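Local structure of protein kinase (Staphylococcus aureus subsp. aureus Mu50, 3PY9) at residues A[11-16]-A[45-50]; A[37-42]-A[67-72]; A[75-80]-A[116-121]; A[95-100]-A[126-131]; A[101-106]-A[134-139]. The protein is a membrane-bound serine/threonine kinase (PrkC) whose extracellular PASTA region, captured here, probably binds muropeptides of the cell wall. All blocks are in the same frame, centred on the assembly; numbering follows the deposited sequence.

Contact 1 of 5, residues A[11-16]-A[45-50]; sequences DVIGKS and NEIIKT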
# COMPACT_ATOMS: atom_id res chain seq x y z
N ASP A 11 24.39 -21.11 49.84
CA ASP A 11 23.97 -20.77 48.49
C ASP A 11 22.44 -20.84 48.40
O ASP A 11 21.83 -21.89 48.66
CB ASP A 11 24.62 -21.73 47.48
CG ASP A 11 24.26 -21.42 46.02
OD1 ASP A 11 23.72 -20.34 45.71
OD2 ASP A 11 24.54 -22.27 45.17
N VAL A 12 21.82 -19.71 48.09
CA VAL A 12 20.37 -19.66 47.90
C VAL A 12 20.03 -19.06 46.53
O VAL A 12 18.87 -18.75 46.25
CB VAL A 12 19.65 -18.87 49.03
CG1 VAL A 12 20.01 -19.46 50.40
CG2 VAL A 12 20.01 -17.37 48.97
N ILE A 13 21.05 -18.92 45.69
CA ILE A 13 20.90 -18.32 44.38
C ILE A 13 19.88 -19.13 43.56
O ILE A 13 19.87 -20.36 43.62
CB ILE A 13 22.28 -18.21 43.65
CG1 ILE A 13 23.30 -17.43 44.51
CG2 ILE A 13 22.14 -17.62 42.23
CD1 ILE A 13 22.89 -16.03 44.92
N GLY A 14 19.00 -18.43 42.84
CA GLY A 14 17.93 -19.09 42.08
C GLY A 14 16.76 -19.59 42.91
O GLY A 14 15.74 -20.03 42.36
N LYS A 15 16.89 -19.51 44.24
CA LYS A 15 15.83 -19.96 45.15
C LYS A 15 14.81 -18.85 45.45
O LYS A 15 15.03 -17.69 45.10
CB LYS A 15 16.44 -20.47 46.46
CG LYS A 15 17.18 -21.79 46.31
CD LYS A 15 17.78 -22.23 47.62
CE LYS A 15 18.23 -23.68 47.57
NZ LYS A 15 19.08 -24.05 46.38
N SER A 16 13.71 -19.22 46.11
CA SER A 16 12.74 -18.23 46.61
C SER A 16 13.11 -17.71 48.02
O SER A 16 13.91 -18.33 48.74
CB SER A 16 11.34 -18.83 46.63
OG SER A 16 11.24 -19.75 47.70
N ASN A 45 11.21 -13.48 41.03
CA ASN A 45 11.13 -13.90 42.46
C ASN A 45 11.92 -15.13 42.83
O ASN A 45 11.48 -16.04 43.56
CB ASN A 45 9.66 -14.00 42.79
CG ASN A 45 8.97 -12.90 42.02
OD1 ASN A 45 8.84 -11.77 42.52
ND2 ASN A 45 8.51 -13.20 40.81
N GLU A 46 13.11 -15.10 42.29
CA GLU A 46 14.17 -16.04 42.47
C GLU A 46 15.29 -15.14 42.99
O GLU A 46 15.42 -14.00 42.54
CB GLU A 46 14.64 -16.74 41.16
CG GLU A 46 13.72 -17.82 40.62
CD GLU A 46 14.42 -18.93 39.82
OE1 GLU A 46 15.41 -18.66 39.11
OE2 GLU A 46 13.95 -20.09 39.93
N ILE A 47 16.11 -15.62 43.93
CA ILE A 47 17.30 -14.90 44.42
C ILE A 47 18.34 -14.73 43.31
O ILE A 47 18.74 -15.69 42.67
CB ILE A 47 18.00 -15.63 45.61
CG1 ILE A 47 17.04 -15.98 46.78
CG2 ILE A 47 19.22 -14.86 46.10
CD1 ILE A 47 16.16 -14.92 47.24
N ILE A 48 18.81 -13.50 43.14
CA ILE A 48 19.76 -13.08 42.11
C ILE A 48 21.18 -13.07 42.66
O ILE A 48 22.14 -13.43 41.98
CB ILE A 48 19.39 -11.63 41.69
CG1 ILE A 48 18.22 -11.62 40.72
CG2 ILE A 48 20.56 -10.86 41.10
CD1 ILE A 48 17.86 -10.20 40.33
N LYS A 49 21.30 -12.65 43.93
CA LYS A 49 22.57 -12.24 44.53
C LYS A 49 22.36 -12.30 46.04
O LYS A 49 21.24 -12.09 46.51
CB LYS A 49 22.86 -10.79 44.14
CG LYS A 49 24.29 -10.28 44.34
CD LYS A 49 25.22 -10.50 43.11
CE LYS A 49 25.67 -11.98 42.94
NZ LYS A 49 26.76 -12.18 41.92
N THR A 50 23.43 -12.56 46.80
CA THR A 50 23.37 -12.37 48.25
C THR A 50 24.55 -11.56 48.76
O THR A 50 25.58 -11.47 48.10
CB THR A 50 23.23 -13.69 49.06
OG1 THR A 50 24.41 -14.49 48.92
CG2 THR A 50 21.97 -14.49 48.65
O HOH W 1 24.14 -17.24 48.59
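Val12, Ile13 and Gly14 sit in the type II beta turn that leads into helix 17-26 of the first PASTA domain, and the turn leans on Ile47 at the start of strand 47-51. Ile47 is tied to it through both of its main-chain polar atoms. Ile47 O accepts from Gly14 N at 2.8 Å, in the carbonyl plane and on a lone pair. Ile47 N gives to Lys15 O in a short 2.6 Å bond. Glycine at the third position of the turn suits the backbone, which has positive phi there (76°). Asp11 OD1 accepts from Ile13 N in an Asx turn, while Ser16 OG caps the helix through Glu19 N. Beneath the turn, the Ile47 side chain comes up under Val12 O, with CB 3.3 Å away. Val12 itself is buried against Ala20, Ile23 and Phe24 of the helix. Ile13 reaches the strand with its far end, CD1 lying 3.8 Å from Lys49 CA. At the other end of the contact a water donates to Thr50 OG1 at 2.8 Å and weakly accepts from Val12 N; Thr50 OG1 is itself bonded to Pro52 O. The closest methyl pair here is tight, Val12 CG2 and Thr50 CG2 being 3.5 Å apart.

Contact 2 of 5, residues A[37-42]-A[67-72]; sequences SYSDKY and VISKGP
Ser69 and Tyr42 meet in the compact half of this contact, in the first PASTA domain, where strand 63-69 runs on past the loop after strand 30-37. Ser69 OG works in both directions: it donates to Tyr42 O at 2.6 Å, from above the carbonyl plane, and accepts from Gly71 N at 2.8 Å in an ST turn. With OG anti to its own backbone N (chi1 177°), the hydroxyl is placed between the two. Ser39 closes the loop in a similar way, its OG taking Tyr42 N at 3.0 Å, and its backbone N gives to Gly71 O. The main chains pair as parallel strands at Ser37 and Ser69, with Ser37 N bonded to Ile68 O and Lys70 N to Ser37 O.

The outer side is held by less directional contacts. Lys70 bends at chi3 (75°), and CE stands 3.8 Å above one face of the exposed Tyr38 ring, offset toward the rim; NZ follows over the same face, 4.0 Å from the ring centroid, in a cation-pi contact. Gly71 O lies at the edge of that ring, 3.2 Å from Tyr38 CD1. Further out, Asp40 OD1 rests 3.4 Å from Pro72 CB.

Ile48 of strand 47-51 touches Ser37, Ser39 and Ser69, Ile68 packs on Ile47 of the same strand, and Asp40 reaches His129 of the second PASTA domain.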
# COMPACT_ATOMS: atom_id res chain seq x y z
N SER A 37 15.71 -6.42 41.74
CA SER A 37 16.47 -6.00 40.60
C SER A 37 15.96 -6.71 39.36
O SER A 37 15.56 -7.88 39.41
CB SER A 37 17.96 -6.28 40.82
OG SER A 37 18.75 -5.89 39.71
N TYR A 38 15.93 -5.99 38.24
CA TYR A 38 15.64 -6.61 36.96
C TYR A 38 16.71 -7.65 36.62
O TYR A 38 17.89 -7.46 36.93
CB TYR A 38 15.56 -5.55 35.88
CG TYR A 38 14.27 -4.76 35.89
CD1 TYR A 38 13.03 -5.40 35.86
CD2 TYR A 38 14.29 -3.36 35.91
CE1 TYR A 38 11.83 -4.68 35.86
CE2 TYR A 38 13.10 -2.62 35.90
CZ TYR A 38 11.88 -3.28 35.88
OH TYR A 38 10.71 -2.55 35.87
N SER A 39 16.29 -8.75 36.00
CA SER A 39 17.20 -9.81 35.55
C SER A 39 16.62 -10.54 34.35
O SER A 39 15.41 -10.74 34.26
CB SER A 39 17.46 -10.82 36.68
OG SER A 39 18.25 -11.92 36.26
N ASP A 40 17.48 -10.94 33.43
CA ASP A 40 17.07 -11.77 32.31
C ASP A 40 17.50 -13.22 32.58
O ASP A 40 16.86 -14.18 32.11
CB ASP A 40 17.69 -11.24 31.01
CG ASP A 40 17.48 -9.73 30.83
OD1 ASP A 40 16.31 -9.29 30.73
OD2 ASP A 40 18.48 -8.99 30.81
N LYS A 41 18.57 -13.36 33.36
CA LYS A 41 19.12 -14.65 33.77
C LYS A 41 18.22 -15.46 34.72
O LYS A 41 18.18 -16.69 34.65
CB LYS A 41 20.51 -14.43 34.38
CG LYS A 41 21.37 -15.68 34.58
CD LYS A 41 22.78 -15.25 35.03
CE LYS A 41 23.61 -16.39 35.58
NZ LYS A 41 24.72 -15.86 36.43
N TYR A 42 17.49 -14.78 35.61
CA TYR A 42 16.65 -15.46 36.61
C TYR A 42 15.16 -15.08 36.53
O TYR A 42 14.81 -13.90 36.51
CB TYR A 42 17.16 -15.21 38.04
CG TYR A 42 18.56 -15.73 38.32
CD1 TYR A 42 18.76 -16.99 38.88
CD2 TYR A 42 19.67 -14.94 38.04
CE1 TYR A 42 20.05 -17.46 39.14
CE2 TYR A 42 20.96 -15.40 38.29
CZ TYR A 42 21.14 -16.66 38.83
OH TYR A 42 22.41 -17.09 39.08
N VAL A 67 18.91 -10.14 47.01
CA VAL A 67 18.34 -9.42 45.88
C VAL A 67 17.50 -10.41 45.09
O VAL A 67 17.96 -11.51 44.83
CB VAL A 67 19.42 -8.82 44.97
CG1 VAL A 67 18.79 -7.95 43.90
CG2 VAL A 67 20.46 -8.00 45.78
N ILE A 68 16.28 -10.01 44.75
CA ILE A 68 15.26 -10.83 44.06
C ILE A 68 15.04 -10.35 42.61
O ILE A 68 15.07 -9.14 42.34
CB ILE A 68 13.89 -10.75 44.81
CG1 ILE A 68 14.06 -11.01 46.31
CG2 ILE A 68 12.87 -11.73 44.25
CD1 ILE A 68 14.74 -12.32 46.65
N SER A 69 14.83 -11.30 41.69
CA SER A 69 14.52 -10.96 40.30
C SER A 69 13.12 -10.37 40.14
O SER A 69 12.14 -10.92 40.66
CB SER A 69 14.66 -12.16 39.36
OG SER A 69 14.27 -11.80 38.03
N LYS A 70 13.06 -9.23 39.43
CA LYS A 70 11.81 -8.64 38.97
C LYS A 70 11.57 -9.05 37.51
O LYS A 70 10.76 -8.44 36.80
CB LYS A 70 11.91 -7.12 38.99
CG LYS A 70 12.04 -6.46 40.34
CD LYS A 70 12.66 -5.06 40.18
CE LYS A 70 11.70 -4.06 39.62
NZ LYS A 70 12.34 -2.72 39.65
N GLY A 71 12.29 -10.07 37.06
CA GLY A 71 12.18 -10.51 35.68
C GLY A 71 12.82 -9.50 34.75
O GLY A 71 13.38 -8.50 35.21
N PRO A 72 12.75 -9.75 33.43
CA PRO A 72 13.39 -8.88 32.43
C PRO A 72 12.88 -7.43 32.50
O PRO A 72 11.68 -7.20 32.65
CB PRO A 72 12.98 -9.53 31.10
CG PRO A 72 12.64 -10.97 31.45
CD PRO A 72 12.04 -10.89 32.81

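Contact 3 of 5, residues A[75-80]-A[116-121]; sequences VKMPNV and ANQSVT
Pro78 O and Val80 N both face the side-chain amide of Gln118, whose CD lies 3.6 Å from Pro78 O and 3.8 Å from Val80 N. The buried amide is thus lodged against the main chain of residues 78-80, bridging from strand 115-118 of the second PASTA domain to the segment that leads toward helix 85-93. Its aliphatic part is covered too: Gln118 CG is 3.7 Å from Val80 CG2 and 4.1 Å from Met77 CE, the methionine and glutamine approaching tip to tip. Met77 gets there by a bend. Its CG is anti to the backbone N (chi1 -177°), and chi2 at 75° then turns SD aside. On the way Met77 CG passes close to Val120 O, at 3.3 Å, and packs on Val120 CG1 at 3.8 Å, the two side chains crossing at a slant. Met77 CB, nearer its backbone, lies 3.8 Å from Thr121 O. What joins the segments is therefore mostly side-chain packing, the nearest CA atoms, Met77 CA and Thr121 CA, being 6.9 Å apart. Behind Met77 lie Leu92 of helix 85-93 and Ile133 of strand 133-138; Val80 packs on Ala88 of that helix and Leu135 of that strand, while Val120 rests on Ile126 of strand 125-127.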
# COMPACT_ATOMS: atom_id res chain seq x y z
N VAL A 75 10.23 -2.43 27.84
CA VAL A 75 9.71 -1.14 27.34
C VAL A 75 8.49 -1.35 26.43
O VAL A 75 8.20 -2.46 26.00
CB VAL A 75 10.75 -0.32 26.53
CG1 VAL A 75 11.73 0.40 27.44
CG2 VAL A 75 11.48 -1.20 25.53
N LYS A 76 7.78 -0.26 26.16
CA LYS A 76 6.74 -0.24 25.13
C LYS A 76 7.39 -0.11 23.75
O LYS A 76 8.12 0.85 23.48
CB LYS A 76 5.76 0.91 25.39
CG LYS A 76 4.35 0.49 25.88
CD LYS A 76 4.30 -0.71 26.87
CE LYS A 76 4.72 -0.37 28.33
NZ LYS A 76 6.09 -0.92 28.69
N MET A 77 7.13 -1.08 22.88
CA MET A 77 7.61 -1.00 21.50
C MET A 77 7.00 0.22 20.81
O MET A 77 5.76 0.37 20.77
CB MET A 77 7.30 -2.28 20.73
CG MET A 77 7.85 -2.31 19.29
SD MET A 77 9.62 -2.58 19.22
CE MET A 77 10.00 -2.17 17.51
N PRO A 78 7.86 1.11 20.29
CA PRO A 78 7.40 2.27 19.54
C PRO A 78 6.90 1.88 18.13
O PRO A 78 7.21 0.79 17.64
CB PRO A 78 8.65 3.13 19.43
CG PRO A 78 9.78 2.15 19.46
CD PRO A 78 9.33 1.05 20.36
N ASN A 79 6.11 2.77 17.52
CA ASN A 79 5.63 2.59 16.15
C ASN A 79 6.59 3.34 15.24
O ASN A 79 6.71 4.58 15.33
CB ASN A 79 4.20 3.12 16.00
CG ASN A 79 3.57 2.77 14.66
OD1 ASN A 79 3.57 3.57 13.74
ND2 ASN A 79 3.02 1.56 14.55
N VAL A 80 7.32 2.58 14.41
CA VAL A 80 8.39 3.12 13.56
C VAL A 80 8.09 2.91 12.07
O VAL A 80 8.83 3.38 11.20
CB VAL A 80 9.81 2.57 13.93
CG1 VAL A 80 10.12 2.80 15.42
CG2 VAL A 80 9.93 1.09 13.61
N ALA A 116 8.88 -0.61 6.35
CA ALA A 116 7.59 -1.15 5.91
C ALA A 116 6.88 -2.00 6.98
O ALA A 116 5.65 -2.18 6.90
CB ALA A 116 7.77 -1.97 4.64
N ASN A 117 7.63 -2.52 7.95
CA ASN A 117 7.12 -3.50 8.91
C ASN A 117 8.06 -3.61 10.12
O ASN A 117 9.29 -3.42 10.01
CB ASN A 117 6.92 -4.87 8.22
CG ASN A 117 6.13 -5.89 9.09
OD1 ASN A 117 4.90 -5.86 9.16
ND2 ASN A 117 6.86 -6.82 9.71
N GLN A 118 7.44 -3.89 11.27
CA GLN A 118 8.07 -4.20 12.54
C GLN A 118 7.79 -5.63 12.96
O GLN A 118 6.63 -6.08 12.95
CB GLN A 118 7.43 -3.38 13.64
CG GLN A 118 8.04 -2.08 13.90
CD GLN A 118 7.06 -1.20 14.62
OE1 GLN A 118 6.75 -1.41 15.80
NE2 GLN A 118 6.55 -0.21 13.91
N SER A 119 8.86 -6.30 13.36
CA SER A 119 8.84 -7.59 14.05
C SER A 119 7.87 -7.60 15.21
O SER A 119 7.10 -8.54 15.37
CB SER A 119 10.24 -7.80 14.64
OG SER A 119 10.70 -9.11 14.46
N VAL A 120 7.94 -6.56 16.04
CA VAL A 120 7.23 -6.52 17.32
C VAL A 120 6.18 -5.41 17.25
O VAL A 120 6.51 -4.27 16.96
CB VAL A 120 8.25 -6.26 18.49
CG1 VAL A 120 7.53 -6.09 19.83
CG2 VAL A 120 9.29 -7.39 18.57
N THR A 121 4.91 -5.75 17.49
CA THR A 121 3.85 -4.78 17.19
C THR A 121 3.80 -3.64 18.18
O THR A 121 4.10 -3.81 19.35
CB THR A 121 2.46 -5.44 16.98
OG1 THR A 121 1.96 -5.95 18.22
CG2 THR A 121 2.56 -6.59 15.94

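Contact 4 of 5, residues A[95-100]-A[126-131]; sequences LGLKDV and IAIHDS. With EU (europium ion), chain E.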
# COMPACT_ATOMS: atom_id res chain seq x y z
N LEU A 95 15.15 4.07 23.70
CA LEU A 95 14.50 3.26 24.72
C LEU A 95 15.38 2.08 25.18
O LEU A 95 14.91 1.21 25.92
CB LEU A 95 13.15 2.74 24.22
CG LEU A 95 12.13 3.76 23.71
CD1 LEU A 95 10.85 3.04 23.26
CD2 LEU A 95 11.81 4.83 24.76
N GLY A 96 16.64 2.08 24.74
CA GLY A 96 17.59 1.02 25.08
C GLY A 96 17.47 -0.22 24.21
O GLY A 96 18.11 -1.23 24.50
N LEU A 97 16.66 -0.14 23.15
CA LEU A 97 16.50 -1.25 22.20
C LEU A 97 17.56 -1.20 21.10
O LEU A 97 17.43 -0.46 20.12
CB LEU A 97 15.09 -1.23 21.59
CG LEU A 97 13.92 -1.46 22.55
CD1 LEU A 97 12.61 -0.92 22.00
CD2 LEU A 97 13.81 -2.93 22.94
N LYS A 98 18.61 -2.00 21.26
CA LYS A 98 19.77 -1.94 20.38
C LYS A 98 20.00 -3.21 19.54
O LYS A 98 20.80 -3.19 18.60
CB LYS A 98 21.03 -1.57 21.18
CG LYS A 98 20.86 -0.32 22.05
CD LYS A 98 22.18 0.16 22.70
CE LYS A 98 21.91 1.06 23.92
NZ LYS A 98 21.00 2.23 23.65
N ASP A 99 19.31 -4.30 19.87
CA ASP A 99 19.42 -5.56 19.12
C ASP A 99 18.44 -5.54 17.93
O ASP A 99 17.37 -6.16 17.98
CB ASP A 99 19.17 -6.76 20.05
CG ASP A 99 19.02 -8.09 19.30
OD1 ASP A 99 19.47 -8.19 18.13
OD2 ASP A 99 18.46 -9.05 19.88
N VAL A 100 18.80 -4.82 16.88
CA VAL A 100 17.89 -4.63 15.75
C VAL A 100 18.54 -5.07 14.46
O VAL A 100 19.62 -4.61 14.10
CB VAL A 100 17.40 -3.16 15.63
CG1 VAL A 100 16.35 -3.03 14.54
CG2 VAL A 100 16.82 -2.69 16.97
N ILE A 126 8.31 -5.02 25.51
CA ILE A 126 9.40 -5.89 25.09
C ILE A 126 10.60 -5.76 26.02
O ILE A 126 10.93 -4.67 26.48
CB ILE A 126 9.81 -5.70 23.58
CG1 ILE A 126 10.81 -6.78 23.16
CG2 ILE A 126 10.39 -4.31 23.30
CD1 ILE A 126 10.87 -7.09 21.71
N ALA A 127 11.24 -6.90 26.30
CA ALA A 127 12.49 -6.94 27.06
C ALA A 127 13.64 -6.25 26.30
O ALA A 127 13.84 -6.50 25.10
CB ALA A 127 12.84 -8.39 27.39
N ILE A 128 14.39 -5.38 26.98
CA ILE A 128 15.42 -4.57 26.30
C ILE A 128 16.73 -5.34 26.05
O ILE A 128 17.67 -4.80 25.47
CB ILE A 128 15.68 -3.17 26.99
CG1 ILE A 128 16.57 -3.30 28.24
CG2 ILE A 128 14.36 -2.47 27.31
CD1 ILE A 128 17.46 -2.08 28.49
N HIS A 129 16.77 -6.60 26.49
CA HIS A 129 17.92 -7.47 26.24
C HIS A 129 17.55 -8.76 25.47
O HIS A 129 16.63 -9.50 25.86
CB HIS A 129 18.67 -7.79 27.55
CG HIS A 129 19.13 -6.57 28.30
ND1 HIS A 129 19.78 -5.51 27.70
CD2 HIS A 129 19.04 -6.25 29.62
CE1 HIS A 129 20.06 -4.59 28.61
NE2 HIS A 129 19.62 -5.02 29.78
N ASP A 130 18.30 -9.02 24.38
CA ASP A 130 18.03 -10.10 23.39
C ASP A 130 16.62 -10.00 22.81
O ASP A 130 15.93 -11.02 22.64
CB ASP A 130 18.34 -11.50 23.97
CG ASP A 130 18.52 -12.58 22.87
OD1 ASP A 130 19.11 -12.30 21.81
OD2 ASP A 130 18.08 -13.73 23.09
N SER A 131 16.21 -8.77 22.50
CA SER A 131 14.84 -8.47 22.05
C SER A 131 14.53 -8.99 20.64
O SER A 131 13.35 -9.12 20.26
CB SER A 131 14.55 -6.96 22.15
OG SER A 131 15.66 -6.17 21.73
EU EU E . 19.64 -11.15 19.74
O HOH W 2 18.30 -4.28 22.89
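The carboxylates of Asp99 and Asp130 reach one europium ion from the two segments, Asp99 through OD2 at 2.4 Å and Asp130 through OD1 at 2.4 Å. Asp99 OD1 stays 3.4 Å from europium, leaving OD2 as the ligand of that group. A third flat group, the His129 ring, has Ile128 CG1 over the centre of one face, 3.7 Å above the plane. Asp99 CB points toward the other segment, and CG is anti to the backbone N (chi1 170°); OD2 also accepts from Asn132 N, and Asn132 is the third protein residue of the metal site. The site lies in the second PASTA domain; segment 95-100 follows helix 85-93, which ends in a Schellman motif with Gly96, at positive phi, as its C-prime residue. Leu97, whose N bonds back to Leu92 O in the motif, is buried, with CD2 packing on Ile126 CG2 at 3.7 Å and nearing Ser131 OG at 3.9 Å; Leu92 of the helix and Val75 of strand 74-76 also touch Leu97. A water bridges the two backbones: it accepts from Lys98 N at 2.8 Å and donates to Ile128 O at 2.7 Å, with a weak link to Ser131 OG.

Contact 5 of 5, residues A[101-106]-A[134-139]; sequences TIEKVY and KLYESL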
# COMPACT_ATOMS: atom_id res chain seq x y z
N THR A 101 17.88 -6.00 13.78
CA THR A 101 18.34 -6.45 12.48
C THR A 101 17.45 -5.86 11.37
O THR A 101 16.25 -5.81 11.51
CB THR A 101 18.41 -7.99 12.42
OG1 THR A 101 17.19 -8.54 12.93
CG2 THR A 101 19.55 -8.52 13.30
N ILE A 102 18.08 -5.37 10.30
CA ILE A 102 17.37 -4.89 9.11
C ILE A 102 17.31 -5.93 8.00
O ILE A 102 18.28 -6.64 7.73
CB ILE A 102 18.01 -3.61 8.52
CG1 ILE A 102 18.37 -2.60 9.63
CG2 ILE A 102 17.10 -2.99 7.40
CD1 ILE A 102 17.18 -1.86 10.24
N GLU A 103 16.15 -5.99 7.35
CA GLU A 103 15.88 -6.81 6.17
C GLU A 103 15.28 -5.90 5.11
O GLU A 103 14.31 -5.18 5.38
CB GLU A 103 14.80 -7.83 6.51
CG GLU A 103 15.16 -8.77 7.61
CD GLU A 103 15.38 -10.15 7.07
OE1 GLU A 103 14.58 -10.52 6.17
OE2 GLU A 103 16.34 -10.84 7.53
N LYS A 104 15.86 -5.94 3.92
CA LYS A 104 15.37 -5.12 2.82
C LYS A 104 14.41 -5.91 1.95
O LYS A 104 14.70 -7.04 1.55
CB LYS A 104 16.54 -4.57 2.00
CG LYS A 104 17.46 -3.65 2.80
CD LYS A 104 18.66 -3.20 2.00
CE LYS A 104 19.26 -1.92 2.62
NZ LYS A 104 20.48 -1.43 1.92
N VAL A 105 13.24 -5.32 1.69
CA VAL A 105 12.23 -5.98 0.88
C VAL A 105 11.61 -4.92 -0.00
O VAL A 105 11.59 -3.75 0.34
CB VAL A 105 11.10 -6.64 1.76
CG1 VAL A 105 11.61 -7.87 2.52
CG2 VAL A 105 10.48 -5.64 2.72
N TYR A 106 11.07 -5.34 -1.13
CA TYR A 106 10.25 -4.46 -1.91
C TYR A 106 8.92 -4.29 -1.20
O TYR A 106 8.41 -5.21 -0.57
CB TYR A 106 10.05 -5.01 -3.31
CG TYR A 106 11.32 -5.12 -4.10
CD1 TYR A 106 11.91 -3.99 -4.64
CD2 TYR A 106 11.93 -6.35 -4.33
CE1 TYR A 106 13.08 -4.07 -5.38
CE2 TYR A 106 13.11 -6.44 -5.08
CZ TYR A 106 13.66 -5.28 -5.61
OH TYR A 106 14.81 -5.33 -6.34
N LYS A 134 13.29 -7.16 14.40
CA LYS A 134 13.58 -7.12 12.99
C LYS A 134 12.77 -6.01 12.34
O LYS A 134 11.56 -5.88 12.58
CB LYS A 134 13.26 -8.47 12.37
CG LYS A 134 13.90 -8.72 11.03
CD LYS A 134 13.78 -10.19 10.67
CE LYS A 134 14.82 -11.06 11.39
NZ LYS A 134 16.20 -10.84 10.81
N LEU A 135 13.45 -5.18 11.56
CA LEU A 135 12.80 -4.11 10.86
C LEU A 135 12.91 -4.39 9.37
O LEU A 135 13.97 -4.85 8.89
CB LEU A 135 13.45 -2.75 11.18
CG LEU A 135 13.34 -2.19 12.62
CD1 LEU A 135 13.81 -0.76 12.66
CD2 LEU A 135 11.92 -2.27 13.24
N TYR A 136 11.82 -4.11 8.66
CA TYR A 136 11.75 -4.39 7.25
C TYR A 136 11.80 -3.07 6.53
O TYR A 136 10.85 -2.28 6.58
CB TYR A 136 10.48 -5.17 6.92
CG TYR A 136 10.45 -6.57 7.52
CD1 TYR A 136 10.86 -7.67 6.77
CD2 TYR A 136 10.03 -6.79 8.83
CE1 TYR A 136 10.83 -8.94 7.31
CE2 TYR A 136 10.00 -8.06 9.37
CZ TYR A 136 10.40 -9.13 8.60
OH TYR A 136 10.38 -10.41 9.12
N GLU A 137 12.92 -2.82 5.87
CA GLU A 137 13.16 -1.55 5.21
C GLU A 137 12.71 -1.67 3.78
O GLU A 137 13.11 -2.62 3.11
CB GLU A 137 14.66 -1.24 5.24
CG GLU A 137 15.03 0.11 4.68
CD GLU A 137 16.52 0.28 4.54
OE1 GLU A 137 17.27 -0.59 5.01
OE2 GLU A 137 16.95 1.29 3.95
N SER A 138 11.92 -0.71 3.30
CA SER A 138 11.43 -0.74 1.92
C SER A 138 12.54 -0.48 0.89
O SER A 138 13.36 0.41 1.06
CB SER A 138 10.32 0.30 1.72
OG SER A 138 9.89 0.31 0.37
N LEU A 139 12.55 -1.26 -0.18
CA LEU A 139 13.38 -0.94 -1.33
C LEU A 139 12.55 -0.22 -2.39
O LEU A 139 12.97 -0.12 -3.54
CB LEU A 139 13.99 -2.21 -1.94
CG LEU A 139 15.03 -3.01 -1.15
CD1 LEU A 139 15.27 -4.35 -1.78
CD2 LEU A 139 16.35 -2.24 -1.03
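Strands 101-105 and 134-138 run parallel, with residue-for-residue pairing from Thr101 with Lys134 to Val105 with Ser138 and axes 33° apart. Leu135 N bonds to Thr101 O, Glu103 N to Leu135 O, Glu137 N to Glu103 O and Val105 N to Glu137 O; Leu139 N closes the ladder on Val105 O at 2.7 Å.

On the face that carries Thr101, Glu103 and Lys134, the lysine folds back at chi3 and chi4 so that NZ reaches both partners on the neighbouring strand. Lys134 NZ makes a salt bridge to Glu103 OE2 at 3.3 Å, from above the carboxylate plane, and a weak bond to Thr101 OG1, which also bonds Ile133 O. The stems of the pair touch as well, Glu103 CG lying 3.6 Å from Lys134 CD. Next along, the Tyr136 ring has Val105 CG1 at its edge.

The other face carries Ile102, Lys104, Leu135 and Glu137. Lys104 and Glu137 lie side by side, pointing the same way, but their charged ends stay apart, Lys104 NZ being 4.5 Å from Glu137 OE1. Buried Glu137 OE1 has no polar partner in the model; its near neighbours across the contact are carbons, Ile102 CG2 and Lys104 CE, each 3.4 Å from Glu137 OE1. At the end of the pair Leu139 CD1 sits over the centre of the Tyr106 ring, 4.2 Å above it, a CH-pi contact.

Leu135 leans on Ala88 and Leu92 of helix 85-93, and Glu137 on Lys85; strand 115-118 flanks strand 133-138 antiparallel, completing the PASTA sheet.

How the contacts relate
Contacts 1 and 2 belong to the first PASTA domain and interlock in its sheet, strand 47-51 pairing with strand 63-69; contacts 3, 4 and 5 belong to the second. Contacts 1, 2, 3 and 5 are partly buried. Contact 5 is the most regular sheet pairing of the set, rich in main-chain bonds, whereas contact 3, which touches it along strand 115-118, joins its segments mainly through side chains. Contact 4 is the surface member, where a metal and a water bridge the segments beside apolar packing, yet Val100 still packs on Leu135 of contact 5. Between the domains, contacts 2 and 4 touch, Asp40 against His129 and Pro72 against Ala127. Contacts 1 and 5 lie farthest apart, their centres about 41 Å from each other.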